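Local coordinates for protein lipolytic enzyme, g-d-s-l (Clostridium thermocellum, PDB 2W1W) that is a lipolytic enzyme of the G-D-S-L type, seen here as its family 6 carbohydrate-binding module, a beta-sandwich with a bound calcium ion, at residues 4-9 and 123-128; 43-48 and 107-112. All coordinates share one frame; numbering follows the deposited sequence. Where two conformers were deposited one is given.

Contact 1. Residues 4-9 and 123-128; sequences PVIYQA and VDYLKV. With CA (calcium ion), chain C.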
ATOM      1  N   PRO A   4       8.278  13.864   0.902  1.00 14.80           N
ATOM      2  CA  PRO A   4       7.694  12.577   1.205  1.00 14.85           C
ATOM      3  C   PRO A   4       8.240  11.957   2.471  1.00 14.58           C
ATOM      4  O   PRO A   4       9.436  12.096   2.815  1.00 15.88           O
ATOM      5  CB  PRO A   4       8.112  11.729   0.002  1.00 15.77           C
ATOM      6  CG  PRO A   4       9.372  12.356  -0.465  1.00 16.76           C
ATOM      7  CD  PRO A   4       9.187  13.812  -0.252  1.00 15.90           C
ATOM      8  N   VAL A   5       7.335  11.269   3.160  1.00 14.02           N
ATOM      9  CA  VAL A   5       7.691  10.361   4.246  1.00 13.93           C
ATOM     10  C   VAL A   5       7.362   8.962   3.739  1.00 12.93           C
ATOM     11  O   VAL A   5       6.231   8.677   3.377  1.00 12.36           O
ATOM     12  CB  VAL A   5       6.930  10.663   5.537  1.00 13.44           C
ATOM     13  CG1 VAL A   5       7.289   9.676   6.627  1.00 15.95           C
ATOM     14  CG2 VAL A   5       7.225  12.131   6.013  1.00 17.55           C
ATOM     15  N   ILE A   6       8.370   8.118   3.753  1.00 12.81           N
ATOM     16  CA  ILE A   6       8.203   6.740   3.264  0.50 12.26           C
ATOM     17  C   ILE A   6       8.017   5.766   4.430  1.00 12.48           C
ATOM     18  O   ILE A   6       8.809   5.694   5.386  1.00 14.76           O
ATOM     19  CB  ILE A   6       9.316   6.276   2.289  0.50 12.19           C
ATOM     20  CG1 ILE A   6       9.383   7.209   1.077  0.50 12.68           C
ATOM     21  CG2 ILE A   6       9.012   4.876   1.751  0.50 13.34           C
ATOM     22  CD1 ILE A   6      10.615   7.050   0.194  0.50 15.79           C
ATOM     23  N   TYR A   7       6.920   5.047   4.324  1.00 11.01           N
ATOM     24  CA  TYR A   7       6.525   3.993   5.256  1.00 10.43           C
ATOM     25  C   TYR A   7       6.894   2.685   4.587  1.00 10.43           C
ATOM     26  O   TYR A   7       6.264   2.238   3.637  1.00 10.93           O
ATOM     27  CB  TYR A   7       5.031   4.123   5.591  1.00 10.86           C
ATOM     28  CG  TYR A   7       4.790   5.360   6.406  1.00 10.91           C
ATOM     29  CD1 TYR A   7       4.914   5.336   7.788  1.00 11.81           C
ATOM     30  CD2 TYR A   7       4.537   6.579   5.796  1.00 12.48           C
ATOM     31  CE1 TYR A   7       4.749   6.466   8.542  1.00 12.32           C
ATOM     32  CE2 TYR A   7       4.387   7.718   6.536  1.00 14.60           C
ATOM     33  CZ  TYR A   7       4.484   7.671   7.898  1.00 13.35           C
ATOM     34  OH  TYR A   7       4.329   8.835   8.640  1.00 16.17           O
ATOM     35  N   GLN A   8       7.971   2.094   5.077  1.00 11.63           N
ATOM     36  CA  GLN A   8       8.605   0.940   4.418  1.00 11.93           C
ATOM     37  C   GLN A   8       7.853  -0.356   4.707  1.00 12.10           C
ATOM     38  O   GLN A   8       7.325  -0.546   5.773  1.00 11.40           O
ATOM     39  CB  GLN A   8      10.071   0.794   4.883  1.00 13.53           C
ATOM     40  CG  GLN A   8      10.918   2.082   4.863  1.00 18.02           C
ATOM     41  CD  GLN A   8      11.331   2.480   3.501  1.00 23.07           C
ATOM     42  OE1 GLN A   8      11.246   1.690   2.551  1.00 24.96           O
ATOM     43  NE2 GLN A   8      11.798   3.744   3.374  1.00 27.49           N
ATOM     44  N   ALA A   9       7.890  -1.265   3.748  1.00 11.99           N
ATOM     45  CA  ALA A   9       7.308  -2.603   3.910  1.00 13.16           C
ATOM     46  C   ALA A   9       7.789  -3.280   5.164  1.00 12.76           C
ATOM     47  O   ALA A   9       7.026  -3.907   5.876  1.00 13.39           O
ATOM     48  CB  ALA A   9       7.598  -3.505   2.681  1.00 14.93           C
ATOM     49  N   VAL A 123       3.687  -4.915  -2.650  1.00 10.07           N
ATOM     50  CA  VAL A 123       3.779  -3.479  -2.259  1.00 10.49           C
ATOM     51  C   VAL A 123       5.123  -3.198  -1.620  1.00 10.94           C
ATOM     52  O   VAL A 123       5.535  -3.830  -0.643  1.00 11.37           O
ATOM     53  CB  VAL A 123       2.630  -3.073  -1.292  1.00 10.03           C
ATOM     54  CG1 VAL A 123       2.796  -1.621  -0.790  1.00 10.98           C
ATOM     55  CG2 VAL A 123       1.285  -3.224  -1.934  1.00 11.40           C
ATOM     56  N   ASP A 124       5.804  -2.239  -2.220  1.00 11.62           N
ATOM     57  CA  ASP A 124       7.144  -1.809  -1.822  1.00 12.44           C
ATOM     58  C   ASP A 124       7.112  -0.928  -0.571  1.00 11.72           C
ATOM     59  O   ASP A 124       7.886  -1.124   0.374  1.00 12.57           O
ATOM     60  CB  ASP A 124       7.818  -1.067  -2.982  1.00 12.37           C
ATOM     61  CG  ASP A 124       9.296  -0.858  -2.798  1.00 14.43           C
ATOM     62  OD1 ASP A 124       9.944  -1.586  -1.996  1.00 14.48           O
ATOM     63  OD2 ASP A 124       9.798   0.091  -3.458  1.00 16.49           O
ATOM     64  N   TYR A 125       6.239   0.071  -0.628  1.00 11.00           N
ATOM     65  CA  TYR A 125       6.086   1.058   0.441  1.00 10.72           C
ATOM     66  C   TYR A 125       4.844   1.879   0.194  1.00 10.47           C
ATOM     67  O   TYR A 125       4.250   1.816  -0.867  1.00 10.64           O
ATOM     68  CB  TYR A 125       7.292   2.007   0.519  1.00 11.47           C
ATOM     69  CG  TYR A 125       7.626   2.818  -0.721  1.00 11.22           C
ATOM     70  CD1 TYR A 125       6.764   3.785  -1.214  1.00 11.70           C
ATOM     71  CD2 TYR A 125       8.849   2.679  -1.347  1.00 12.26           C
ATOM     72  CE1 TYR A 125       7.110   4.592  -2.285  1.00 11.42           C
ATOM     73  CE2 TYR A 125       9.202   3.473  -2.432  1.00 14.61           C
ATOM     74  CZ  TYR A 125       8.309   4.414  -2.913  1.00 12.35           C
ATOM     75  OH  TYR A 125       8.619   5.207  -4.001  1.00 16.83           O
ATOM     76  N   LEU A 126       4.505   2.630   1.228  1.00  9.72           N
ATOM     77  CA  LEU A 126       3.556   3.739   1.184  1.00 10.36           C
ATOM     78  C   LEU A 126       4.327   5.048   1.424  1.00 11.04           C
ATOM     79  O   LEU A 126       5.060   5.188   2.380  1.00 12.13           O
ATOM     80  CB  LEU A 126       2.494   3.586   2.255  1.00 10.99           C
ATOM     81  CG  LEU A 126       1.607   4.794   2.577  1.00 10.75           C
ATOM     82  CD1 LEU A 126       0.729   5.185   1.379  1.00 14.15           C
ATOM     83  CD2 LEU A 126       0.754   4.547   3.857  1.00 13.49           C
ATOM     84  N   LYS A 127       4.161   5.976   0.499  1.00 11.29           N
ATOM     85  CA  LYS A 127       4.763   7.308   0.560  1.00 12.67           C
ATOM     86  C   LYS A 127       3.648   8.329   0.803  1.00 12.46           C
ATOM     87  O   LYS A 127       2.643   8.340   0.113  1.00 12.52           O
ATOM     88  CB  LYS A 127       5.458   7.561  -0.803  1.00 14.12           C
ATOM     89  CG  LYS A 127       6.134   8.859  -0.955  1.00 18.90           C
ATOM     90  CD  LYS A 127       6.666   8.973  -2.373  1.00 20.68           C
ATOM     91  CE  LYS A 127       7.954   8.350  -2.586  1.00 22.54           C
ATOM     92  NZ  LYS A 127       8.253   8.336  -4.120  1.00 22.87           N
ATOM     93  N   VAL A 128       3.849   9.183   1.806  1.00 13.10           N
ATOM     94  CA  VAL A 128       2.856  10.207   2.219  1.00 13.64           C
ATOM     95  C   VAL A 128       3.520  11.574   2.183  1.00 15.41           C
ATOM     96  O   VAL A 128       4.599  11.774   2.722  1.00 17.59           O
ATOM     97  CB  VAL A 128       2.335   9.937   3.640  1.00 13.05           C
ATOM     98  CG1 VAL A 128       1.289  10.958   4.050  1.00 14.97           C
ATOM     99  CG2 VAL A 128       1.814   8.466   3.732  1.00 13.83           C
TER
HETATM  100 CA    CA C1132      10.285  -1.827   0.242  1.00 24.56          CA
HETATM  101  O   HOH W   1      10.395  -0.529   1.956  1.00 21.22           O
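D124 O is shared by the calcium ion, 2.5 Å away, and by A9 N, whose weak hydrogen bond to it spans 3.4 Å. D124 OD1 also binds the metal, at 2.3 Å, so D124 grips it through both backbone and side chain. A water on the calcium accepts a hydrogen bond from A9 N. T27 and C30 complete the metal site, and R59 holds D124 OD2 in a salt bridge. Beyond the site the segments pair as antiparallel strands. Y7 N donates to L126 O at 2.7 Å, and L126 N returns a bond to Y7 O. V5 and V128 form the second hydrogen-bonded pair.

One face carries I6, Q8, Y125 and K127. In one of its two conformers, I6 CG2 lies over the Y125 ring, 3.9 Å from its centroid, as a CH-pi contact. K127 bends at chi3 (-84°), and its NZ donates to Y125 OH at 3.2 Å. On the other face Y7 CE2 meets V128 CG2 at 3.9 Å.

The pair closes one edge of a sheet in the beta-sandwich of this family 6 module. Strand 122-129 lies between edge strand 4-8 and strand 52-61. Y7, L126 and V128 face strand 41-48 of the second sheet.

Contact 2. Residues 43-48 and 107-112; sequences EWNVNA and NNVIRA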
ATOM      1  N   GLU A  43      -0.701  -2.472   6.894  1.00 11.31           N
ATOM      2  CA  GLU A  43      -1.064  -1.226   7.549  1.00 12.07           C
ATOM      3  C   GLU A  43       0.108  -0.571   8.245  1.00 11.72           C
ATOM      4  O   GLU A  43       1.064  -1.233   8.657  1.00 12.66           O
ATOM      5  CB  GLU A  43      -2.243  -1.426   8.474  1.00 14.60           C
ATOM      6  CG  GLU A  43      -1.958  -2.005   9.739  1.00 17.96           C
ATOM      7  CD  GLU A  43      -3.172  -2.018  10.676  1.00 21.45           C
ATOM      8  OE1 GLU A  43      -4.343  -1.915  10.240  1.00 18.92           O
ATOM      9  OE2 GLU A  43      -2.928  -2.159  11.898  1.00 25.20           O
ATOM     10  N   TRP A  44       0.049   0.754   8.284  1.00 10.81           N
ATOM     11  CA  TRP A  44       1.038   1.536   8.990  1.00 10.51           C
ATOM     12  C   TRP A  44       0.356   2.557   9.873  1.00 10.54           C
ATOM     13  O   TRP A  44      -0.763   2.974   9.654  1.00 10.48           O
ATOM     14  CB  TRP A  44       1.936   2.325   8.018  1.00 10.96           C
ATOM     15  CG  TRP A  44       2.870   1.527   7.145  1.00 10.69           C
ATOM     16  CD1 TRP A  44       4.177   1.211   7.419  1.00 10.19           C
ATOM     17  CD2 TRP A  44       2.607   1.016   5.823  1.00 11.38           C
ATOM     18  NE1 TRP A  44       4.714   0.522   6.375  1.00 11.65           N
ATOM     19  CE2 TRP A  44       3.789   0.407   5.376  1.00 12.71           C
ATOM     20  CE3 TRP A  44       1.488   0.985   4.990  1.00 12.35           C
ATOM     21  CZ2 TRP A  44       3.899  -0.178   4.108  1.00 12.79           C
ATOM     22  CZ3 TRP A  44       1.606   0.403   3.755  1.00 12.98           C
ATOM     23  CH2 TRP A  44       2.778  -0.173   3.332  1.00 12.60           C
ATOM     24  N   ASN A  45       1.132   2.993  10.844  1.00 11.51           N
ATOM     25  CA  ASN A  45       0.792   4.107  11.736  1.00 12.23           C
ATOM     26  C   ASN A  45       1.478   5.338  11.160  1.00 11.66           C
ATOM     27  O   ASN A  45       2.695   5.470  11.215  1.00 14.01           O
ATOM     28  CB  ASN A  45       1.295   3.812  13.155  1.00 12.60           C
ATOM     29  CG  ASN A  45       0.514   2.714  13.842  1.00 14.74           C
ATOM     30  OD1 ASN A  45       1.088   1.638  14.199  1.00 19.85           O
ATOM     31  ND2 ASN A  45      -0.761   2.929  14.006  1.00 12.48           N
ATOM     32  N   VAL A  46       0.674   6.224  10.607  1.00 12.35           N
ATOM     33  CA  VAL A  46       1.138   7.373   9.836  1.00 12.07           C
ATOM     34  C   VAL A  46       0.841   8.675  10.568  1.00 13.08           C
ATOM     35  O   VAL A  46      -0.284   8.968  10.882  1.00 12.79           O
ATOM     36  CB  VAL A  46       0.465   7.386   8.434  1.00 12.46           C
ATOM     37  CG1 VAL A  46       0.784   8.647   7.644  1.00 13.72           C
ATOM     38  CG2 VAL A  46       0.903   6.120   7.635  1.00 12.34           C
ATOM     39  N   ASN A  47       1.882   9.427  10.871  1.00 15.01           N
ATOM     40  CA  ASN A  47       1.716  10.715  11.563  1.00 17.61           C
ATOM     41  C   ASN A  47       1.279  11.792  10.596  1.00 18.34           C
ATOM     42  O   ASN A  47       1.734  11.892   9.445  1.00 19.59           O
ATOM     43  CB  ASN A  47       2.977  11.134  12.277  1.00 19.64           C
ATOM     44  CG  ASN A  47       2.765  12.368  13.153  1.00 21.40           C
ATOM     45  OD1 ASN A  47       3.236  13.423  12.822  1.00 30.85           O
ATOM     46  ND2 ASN A  47       2.041  12.214  14.255  1.00 26.39           N
ATOM     47  N   ALA A  48       0.324  12.586  11.057  1.00 18.66           N
ATOM     48  CA  ALA A  48      -0.048  13.815  10.361  1.00 19.32           C
ATOM     49  C   ALA A  48       0.176  15.011  11.290  1.00 20.50           C
ATOM     50  O   ALA A  48      -0.358  15.038  12.402  1.00 19.44           O
ATOM     51  CB  ALA A  48      -1.481  13.771   9.931  1.00 20.10           C
ATOM     52  N   ASN A 107      -1.853  10.365  15.030  1.00 13.73           N
ATOM     53  CA  ASN A 107      -1.622   9.081  14.357  1.00 13.59           C
ATOM     54  C   ASN A 107      -2.807   8.711  13.500  1.00 13.78           C
ATOM     55  O   ASN A 107      -3.956   8.946  13.830  1.00 15.81           O
ATOM     56  CB  ASN A 107      -1.373   7.967  15.359  1.00 13.92           C
ATOM     57  CG  ASN A 107      -0.968   6.686  14.689  1.00 14.34           C
ATOM     58  OD1 ASN A 107       0.011   6.672  13.943  1.00 15.64           O
ATOM     59  ND2 ASN A 107      -1.727   5.609  14.914  1.00 15.52           N
ATOM     60  N   ASN A 108      -2.513   8.087  12.384  1.00 12.42           N
ATOM     61  CA  ASN A 108      -3.529   7.604  11.458  1.00 12.26           C
ATOM     62  C   ASN A 108      -3.201   6.212  11.036  1.00 11.75           C
ATOM     63  O   ASN A 108      -2.081   5.935  10.573  1.00 12.71           O
ATOM     64  CB  ASN A 108      -3.576   8.506  10.210  1.00 12.57           C
ATOM     65  CG  ASN A 108      -4.002   9.928  10.546  1.00 12.32           C
ATOM     66  OD1 ASN A 108      -5.163  10.265  10.431  1.00 15.56           O
ATOM     67  ND2 ASN A 108      -3.043  10.756  10.941  1.00 15.32           N
ATOM     68  N   VAL A 109      -4.167   5.323  11.180  1.00 11.39           N
ATOM     69  CA  VAL A 109      -3.947   3.921  10.806  1.00 12.12           C
ATOM     70  C   VAL A 109      -4.443   3.755   9.399  1.00 11.71           C
ATOM     71  O   VAL A 109      -5.639   3.923   9.107  1.00 12.85           O
ATOM     72  CB  VAL A 109      -4.686   2.954  11.748  1.00 12.65           C
ATOM     73  CG1 VAL A 109      -4.436   1.511  11.323  1.00 15.20           C
ATOM     74  CG2 VAL A 109      -4.302   3.175  13.267  1.00 14.85           C
ATOM     75  N   ILE A 110      -3.499   3.485   8.514  1.00 10.60           N
ATOM     76  CA  ILE A 110      -3.758   3.362   7.081  1.00 10.17           C
ATOM     77  C   ILE A 110      -3.527   1.951   6.644  1.00 10.23           C
ATOM     78  O   ILE A 110      -2.443   1.433   6.797  1.00 10.70           O
ATOM     79  CB  ILE A 110      -2.911   4.339   6.263  1.00  9.68           C
ATOM     80  CG1 ILE A 110      -3.174   5.777   6.769  1.00 12.38           C
ATOM     81  CG2 ILE A 110      -3.303   4.238   4.764  1.00 12.25           C
ATOM     82  CD1 ILE A 110      -2.468   6.869   5.988  1.00 14.45           C
ATOM     83  N   ARG A 111      -4.592   1.335   6.129  1.00  9.94           N
ATOM     84  CA  ARG A 111      -4.607  -0.098   5.789  1.00 10.55           C
ATOM     85  C   ARG A 111      -5.023  -0.259   4.342  1.00  9.84           C
ATOM     86  O   ARG A 111      -5.897   0.444   3.860  1.00 10.38           O
ATOM     87  CB  ARG A 111      -5.577  -0.867   6.690  1.00 11.77           C
ATOM     88  CG  ARG A 111      -5.602  -2.369   6.419  1.00 11.10           C
ATOM     89  CD  ARG A 111      -6.689  -3.104   7.220  1.00 12.39           C
ATOM     90  NE  ARG A 111      -6.382  -3.097   8.643  1.00 14.70           N
ATOM     91  CZ  ARG A 111      -7.060  -3.763   9.563  1.00 16.44           C
ATOM     92  NH1 ARG A 111      -8.128  -4.473   9.231  1.00 19.10           N
ATOM     93  NH2 ARG A 111      -6.670  -3.706  10.828  1.00 18.55           N
ATOM     94  N   ALA A 112      -4.353  -1.183   3.662  1.00  9.61           N
ATOM     95  CA  ALA A 112      -4.728  -1.637   2.289  1.00  9.45           C
ATOM     96  C   ALA A 112      -5.023  -3.114   2.321  1.00  9.78           C
ATOM     97  O   ALA A 112      -4.125  -3.917   2.608  1.00 10.09           O
ATOM     98  CB  ALA A 112      -3.576  -1.357   1.295  1.00 10.04           C
TER
HETATM   99  O   HOH W   2      -4.733  -2.943  13.418  1.00 31.24           O
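In the E43-R111 salt bridge, E43 OE1 takes both bonds of a side-on grip: R111 NE at 2.8 Å and NH2 at 3.0 Å. The oxygen lies in the guanidinium plane. Both nitrogens reach it from the same face of the carboxylate, whose plane is turned 39° from that of the guanidinium. E43 OE2 accepts from a water that also has a weak bond from R111 NH2. V109 CG1 packs against E43 OE1 at 3.6 Å.

E43 CG sits between its backbone N and carbonyl carbon (chi1 79°), and from there the extended chain carries the carboxylate across to R111. R111 also makes a cation-pi contact with Y41.

Beneath lie two antiparallel inner strands of one sheet of the beta-sandwich. W44 and I110 exchange two backbone bonds, and V46 N donates to N108 O at 2.8 Å. V46 O accepts from N108 N and, at 3.3 Å, from N108 ND2. They come from opposite faces of the carbonyl plane.

On the same face as N108, V46 CG2 meets I110 CD1 at 3.8 Å. L103 touches N108 and I110 there, while L126 touches W44 and V46.

The face of E43 and R111 is mostly polar. The other, with W44, V46 and I110, is mostly apolar but buries the N108 amide. V46 O and N104 O satisfy its NH2 and would fix its turn. The side-on grip leaves E43 OE2 to the water.

How the contacts relate
The two contacts belong to the two opposed sheets of the sandwich. Contact 1 lies at a sheet edge, and contact 2 pairs two inner strands of the other sheet. Both are partly buried, each with one face inward and one outward. Their centres lie about 8 Å and 11 Å from the centre of the chain. The inward faces pack together, with V128 on V46. W44 NE1 probably also donates to Q8 O at 2.9 Å. Outside, contact 1 has I6 on the Y125 ring beside the polar ends of Q8 and K127, with calcium at one end. Contact 2 has a hydrated salt bridge. Strands 106-114 and 122-129 follow each other, so the chain changes sheets between them.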